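Local coordinates for threonine synthase (Brucella melitensis bv. 1, PDB 4F4F), which probably catalyses the last step of threonine biosynthesis, the pyridoxal-phosphate-dependent conversion of O-phospho-L-homoserine and water to L-threonine and phosphate, at residues Arg30-Gln42 against Ser319-Arg331. Residues are numbered along the deposited sequence; the frame is centred on the assembly and turned at random.
Sequences RDGGLYLPQEYPQ and SNFERLLFEAHGR
Leu34 lays its CB over the centre of one face of the Arg323 guanidinium, 3.8 Å from Arg323 CZ, while its CD1 runs on to touch Ser319 O and the CB of Glu322. Two residues along, Leu36 lies against the extended aliphatic part of the same arginine, its CD2 3.5 Å from Arg323 CD, and puts CD1 at the edge of the Phe326 ring. With Leu34 over one face and Leu36 alongside its methylenes and edge, Arg323 turns its NE and NH2 side onto a single acceptor, Tyr35 O. The NH2 bond, 2.7 Å from Arg323 NH2 to Tyr35 O, lies in the carbonyl plane on a lone pair, whereas NE comes from above that plane. Arg323 NH1 points the other way, to Ile227 O.

Strand 35-37, which pairs antiparallel with strand 8-10 in the N-terminal part of the chain, rides on helix 321-328 of the pyridoxal-phosphate-dependent enzyme fold, crossing it at -50°. The N-terminal end of the helical segment borders the cofactor site: Ser319 N is hydrogen-bonded to Asn261 OD1, and Asn261 binds the cofactor.

At the far end a Schellman motif with Gly330 as C' closes the helix and leads into Arg331. End-on, Arg331 grips Pro37 O with both NH1 and NH2, the latter 2.8 Å from Pro37 O and nearly along the C=O axis. Its NE and NH2 also take the two oxygens of Glu327 side-on in a salt bridge. A turn about the CB-CG bond of Glu327 (chi2 -73°) brings its carboxylate back to Arg331 and within 2.7 Å, OE2 to OH, of Tyr40. The Tyr40 hydroxyl donates on the anti side of OE2 and Arg331 NH2 on the syn side, from opposite faces of the carboxylate.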
loop_
_atom_site.group_PDB
_atom_site.type_symbol
_atom_site.label_atom_id
_atom_site.label_comp_id
_atom_site.label_asym_id
_atom_site.label_seq_id
_atom_site.Cartn_x
_atom_site.Cartn_y
_atom_site.Cartn_z
ATOM N N ARG A 30 -19.451 4.102 7.065
ATOM C CA ARG A 30 -20.357 4.948 7.911
ATOM C C ARG A 30 -20.207 4.711 9.413
ATOM O O ARG A 30 -20.399 5.636 10.224
ATOM C CB ARG A 30 -21.823 4.677 7.522
ATOM C CG ARG A 30 -22.850 5.607 8.175
ATOM C CD ARG A 30 -24.264 5.351 7.638
ATOM N NE ARG A 30 -25.264 6.266 8.169
ATOM C CZ ARG A 30 -25.810 6.209 9.385
ATOM N NH1 ARG A 30 -25.447 5.311 10.284
ATOM N NH2 ARG A 30 -26.717 7.100 9.723
ATOM N N ASP A 31 -19.891 3.473 9.797
ATOM C CA ASP A 31 -19.752 3.128 11.205
ATOM C C ASP A 31 -18.312 3.268 11.711
ATOM O O ASP A 31 -17.990 2.834 12.787
ATOM C CB ASP A 31 -20.282 1.718 11.498
ATOM C CG ASP A 31 -19.499 0.619 10.774
ATOM O OD1 ASP A 31 -18.520 0.909 10.034
ATOM O OD2 ASP A 31 -19.907 -0.545 10.927
ATOM N N GLY A 32 -17.444 3.843 10.904
ATOM C CA GLY A 32 -16.071 4.007 11.278
ATOM C C GLY A 32 -15.164 2.833 10.960
ATOM O O GLY A 32 -13.968 2.928 11.149
ATOM N N GLY A 33 -15.721 1.728 10.482
ATOM C CA GLY A 33 -14.950 0.594 10.090
ATOM C C GLY A 33 -14.446 0.576 8.670
ATOM O O GLY A 33 -14.579 1.555 7.924
ATOM N N LEU A 34 -13.875 -0.572 8.319
ATOM C CA LEU A 34 -13.229 -0.780 7.055
ATOM C C LEU A 34 -13.981 -1.857 6.294
ATOM O O LEU A 34 -14.443 -2.837 6.881
ATOM C CB LEU A 34 -11.785 -1.209 7.271
ATOM C CG LEU A 34 -10.913 -0.247 8.095
ATOM C CD1 LEU A 34 -9.541 -0.882 8.343
ATOM C CD2 LEU A 34 -10.805 1.063 7.364
ATOM N N TYR A 35 -14.097 -1.667 4.984
ATOM C CA TYR A 35 -14.794 -2.649 4.146
ATOM C C TYR A 35 -13.968 -3.884 3.782
ATOM O O TYR A 35 -12.791 -3.785 3.451
ATOM C CB TYR A 35 -15.362 -1.966 2.886
ATOM C CG TYR A 35 -16.674 -1.298 3.168
ATOM C CD1 TYR A 35 -17.792 -2.060 3.423
ATOM C CD2 TYR A 35 -16.810 0.085 3.186
ATOM C CE1 TYR A 35 -19.004 -1.500 3.710
ATOM C CE2 TYR A 35 -18.045 0.679 3.445
ATOM C CZ TYR A 35 -19.152 -0.122 3.690
ATOM O OH TYR A 35 -20.421 0.405 3.966
ATOM N N LEU A 36 -14.621 -5.043 3.847
ATOM C CA LEU A 36 -14.042 -6.317 3.444
ATOM C C LEU A 36 -15.060 -7.127 2.667
ATOM O O LEU A 36 -16.255 -6.959 2.863
ATOM C CB LEU A 36 -13.627 -7.145 4.655
ATOM C CG LEU A 36 -12.377 -6.753 5.412
ATOM C CD1 LEU A 36 -12.327 -7.534 6.753
ATOM C CD2 LEU A 36 -11.139 -7.002 4.554
ATOM N N PRO A 37 -14.587 -8.029 1.783
ATOM C CA PRO A 37 -15.511 -8.889 1.095
ATOM C C PRO A 37 -16.368 -9.706 2.032
ATOM O O PRO A 37 -15.882 -10.178 3.029
ATOM C CB PRO A 37 -14.628 -9.811 0.243
ATOM C CG PRO A 37 -13.287 -9.323 0.355
ATOM C CD PRO A 37 -13.199 -8.194 1.316
ATOM N N GLN A 38 -17.651 -9.851 1.692
ATOM C CA GLN A 38 -18.561 -10.644 2.490
ATOM C C GLN A 38 -18.113 -12.114 2.464
ATOM O O GLN A 38 -18.322 -12.858 3.418
ATOM C CB GLN A 38 -19.943 -10.514 1.904
ATOM C CG GLN A 38 -21.030 -11.238 2.675
ATOM C CD GLN A 38 -22.355 -11.062 2.009
ATOM O OE1 GLN A 38 -22.665 -11.731 1.020
ATOM N NE2 GLN A 38 -23.153 -10.188 2.548
ATOM N N GLU A 39 -17.543 -12.521 1.333
ATOM C CA GLU A 39 -16.871 -13.805 1.220
ATOM C C GLU A 39 -15.703 -13.668 0.281
ATOM O O GLU A 39 -15.670 -12.760 -0.566
ATOM C CB GLU A 39 -17.794 -14.880 0.664
ATOM C CG GLU A 39 -18.349 -14.545 -0.697
ATOM C CD GLU A 39 -19.831 -14.271 -0.640
ATOM O OE1 GLU A 39 -20.485 -14.600 -1.657
ATOM O OE2 GLU A 39 -20.348 -13.777 0.404
ATOM N N TYR A 40 -14.743 -14.571 0.424
ATOM C CA TYR A 40 -13.580 -14.547 -0.433
ATOM C C TYR A 40 -13.773 -15.446 -1.647
ATOM O O TYR A 40 -14.182 -16.598 -1.525
ATOM C CB TYR A 40 -12.328 -14.935 0.331
ATOM C CG TYR A 40 -11.927 -13.846 1.270
ATOM C CD1 TYR A 40 -11.355 -12.677 0.805
ATOM C CD2 TYR A 40 -12.218 -13.941 2.620
ATOM C CE1 TYR A 40 -11.005 -11.670 1.669
ATOM C CE2 TYR A 40 -11.879 -12.922 3.486
ATOM C CZ TYR A 40 -11.283 -11.803 3.010
ATOM O OH TYR A 40 -11.013 -10.826 3.915
ATOM N N PRO A 41 -13.450 -14.929 -2.836
ATOM C CA PRO A 41 -13.477 -15.764 -4.041
ATOM C C PRO A 41 -12.496 -16.908 -3.878
ATOM O O PRO A 41 -11.464 -16.723 -3.255
ATOM C CB PRO A 41 -12.983 -14.805 -5.126
ATOM C CG PRO A 41 -13.302 -13.453 -4.597
ATOM C CD PRO A 41 -13.002 -13.567 -3.137
ATOM N N GLN A 42 -12.847 -18.082 -4.362
ATOM C CA GLN A 42 -12.039 -19.252 -4.117
ATOM C C GLN A 42 -11.419 -19.790 -5.391
ATOM O O GLN A 42 -12.049 -19.821 -6.444
ATOM C CB GLN A 42 -12.868 -20.356 -3.459
ATOM C CG GLN A 42 -13.380 -19.954 -2.108
ATOM C CD GLN A 42 -12.256 -19.828 -1.114
ATOM O OE1 GLN A 42 -11.442 -20.744 -0.962
ATOM N NE2 GLN A 42 -12.208 -18.704 -0.417
ATOM N N SER A 319 -2.946 1.071 10.151
ATOM C CA SER A 319 -4.314 1.416 9.766
ATOM C C SER A 319 -5.178 0.211 9.320
ATOM O O SER A 319 -6.366 0.173 9.587
ATOM C CB SER A 319 -4.297 2.499 8.688
ATOM O OG SER A 319 -3.907 1.930 7.440
ATOM N N ASN A 320 -4.588 -0.790 8.688
ATOM C CA ASN A 320 -5.364 -1.940 8.230
ATOM C C ASN A 320 -5.334 -3.146 9.147
ATOM O O ASN A 320 -5.936 -4.168 8.845
ATOM C CB ASN A 320 -4.893 -2.346 6.851
ATOM C CG ASN A 320 -5.245 -1.312 5.815
ATOM O OD1 ASN A 320 -6.407 -1.088 5.567
ATOM N ND2 ASN A 320 -4.255 -0.651 5.244
ATOM N N PHE A 321 -4.637 -3.031 10.279
ATOM C CA PHE A 321 -4.616 -4.164 11.246
ATOM C C PHE A 321 -6.039 -4.567 11.674
ATOM O O PHE A 321 -6.323 -5.744 11.887
ATOM C CB PHE A 321 -3.772 -3.792 12.459
ATOM C CG PHE A 321 -3.521 -4.929 13.409
ATOM C CD1 PHE A 321 -2.914 -6.094 12.983
ATOM C CD2 PHE A 321 -3.859 -4.804 14.740
ATOM C CE1 PHE A 321 -2.662 -7.134 13.878
ATOM C CE2 PHE A 321 -3.635 -5.839 15.621
ATOM C CZ PHE A 321 -3.026 -6.999 15.196
ATOM N N GLU A 322 -6.926 -3.583 11.744
ATOM C CA GLU A 322 -8.343 -3.798 12.041
ATOM C C GLU A 322 -8.998 -4.820 11.128
ATOM O O GLU A 322 -9.869 -5.555 11.589
ATOM C CB GLU A 322 -9.130 -2.461 12.007
ATOM C CG GLU A 322 -10.636 -2.604 12.225
ATOM C CD GLU A 322 -11.377 -1.277 12.303
ATOM O OE1 GLU A 322 -10.726 -0.212 12.425
ATOM O OE2 GLU A 322 -12.611 -1.319 12.276
ATOM N N ARG A 323 -8.575 -4.901 9.862
ATOM C CA ARG A 323 -9.144 -5.896 8.971
ATOM C C ARG A 323 -8.772 -7.293 9.475
ATOM O O ARG A 323 -9.638 -8.200 9.534
ATOM C CB ARG A 323 -8.717 -5.676 7.520
ATOM C CG ARG A 323 -9.474 -4.586 6.820
ATOM C CD ARG A 323 -8.953 -4.341 5.403
ATOM N NE ARG A 323 -9.942 -3.657 4.566
ATOM C CZ ARG A 323 -9.907 -2.373 4.228
ATOM N NH1 ARG A 323 -8.931 -1.556 4.619
ATOM N NH2 ARG A 323 -10.863 -1.859 3.485
ATOM N N LEU A 324 -7.525 -7.474 9.904
ATOM C CA LEU A 324 -7.161 -8.785 10.437
ATOM C C LEU A 324 -7.856 -9.057 11.767
ATOM O O LEU A 324 -8.276 -10.205 12.026
ATOM C CB LEU A 324 -5.649 -8.973 10.577
ATOM C CG LEU A 324 -5.157 -10.293 11.225
ATOM C CD1 LEU A 324 -5.636 -11.516 10.441
ATOM C CD2 LEU A 324 -3.650 -10.293 11.346
ATOM N N LEU A 325 -7.946 -8.042 12.632
ATOM C CA LEU A 325 -8.660 -8.213 13.889
ATOM C C LEU A 325 -10.071 -8.775 13.664
ATOM O O LEU A 325 -10.526 -9.647 14.389
ATOM C CB LEU A 325 -8.760 -6.886 14.657
ATOM C CG LEU A 325 -7.482 -6.382 15.313
ATOM C CD1 LEU A 325 -7.671 -4.996 15.954
ATOM C CD2 LEU A 325 -6.985 -7.373 16.369
ATOM N N PHE A 326 -10.780 -8.221 12.689
ATOM C CA PHE A 326 -12.152 -8.648 12.364
ATOM C C PHE A 326 -12.149 -10.128 12.006
ATOM O O PHE A 326 -12.937 -10.899 12.559
ATOM C CB PHE A 326 -12.683 -7.807 11.192
ATOM C CG PHE A 326 -14.118 -8.036 10.822
ATOM C CD1 PHE A 326 -15.134 -7.844 11.740
ATOM C CD2 PHE A 326 -14.467 -8.377 9.512
ATOM C CE1 PHE A 326 -16.475 -8.001 11.363
ATOM C CE2 PHE A 326 -15.787 -8.523 9.130
ATOM C CZ PHE A 326 -16.797 -8.344 10.059
ATOM N N GLU A 327 -11.246 -10.532 11.120
ATOM C CA GLU A 327 -11.196 -11.932 10.698
ATOM C C GLU A 327 -10.831 -12.865 11.868
ATOM O O GLU A 327 -11.431 -13.938 12.044
ATOM C CB GLU A 327 -10.192 -12.102 9.542
ATOM C CG GLU A 327 -10.519 -11.270 8.308
ATOM C CD GLU A 327 -11.685 -11.782 7.529
ATOM O OE1 GLU A 327 -12.423 -12.693 8.029
ATOM O OE2 GLU A 327 -11.899 -11.240 6.425
ATOM N N ALA A 328 -9.864 -12.436 12.674
ATOM C CA ALA A 328 -9.365 -13.218 13.789
ATOM C C ALA A 328 -10.434 -13.445 14.888
ATOM O O ALA A 328 -10.396 -14.476 15.580
ATOM C CB ALA A 328 -8.112 -12.594 14.361
ATOM N N HIS A 329 -11.390 -12.506 15.008
ATOM C CA HIS A 329 -12.482 -12.605 15.984
ATOM C C HIS A 329 -13.684 -13.287 15.396
ATOM O O HIS A 329 -14.788 -13.163 15.903
ATOM C CB HIS A 329 -12.859 -11.210 16.505
ATOM C CG HIS A 329 -11.821 -10.607 17.430
ATOM N ND1 HIS A 329 -10.654 -10.094 16.976
ATOM C CD2 HIS A 329 -11.799 -10.464 18.811
ATOM C CE1 HIS A 329 -9.922 -9.653 18.016
ATOM N NE2 HIS A 329 -10.609 -9.898 19.145
ATOM N N GLY A 330 -13.492 -13.953 14.271
ATOM C CA GLY A 330 -14.587 -14.598 13.583
ATOM C C GLY A 330 -15.670 -13.633 13.148
ATOM O O GLY A 330 -16.838 -13.964 13.177
ATOM N N ARG A 331 -15.253 -12.460 12.712
ATOM C CA ARG A 331 -16.116 -11.404 12.208
ATOM C C ARG A 331 -17.140 -10.934 13.255
ATOM O O ARG A 331 -18.265 -10.548 12.940
ATOM C CB ARG A 331 -16.716 -11.827 10.867
ATOM C CG ARG A 331 -15.657 -11.997 9.779
ATOM C CD ARG A 331 -16.260 -11.931 8.388
ATOM N NE ARG A 331 -15.251 -11.711 7.372
ATOM C CZ ARG A 331 -15.499 -11.286 6.128
ATOM N NH1 ARG A 331 -16.732 -11.036 5.712
ATOM N NH2 ARG A 331 -14.494 -11.111 5.273
HETATM O O HOH W 1 -11.439 1.896 10.678
HETATM O O HOH W 2 -19.105 -12.599 6.034
#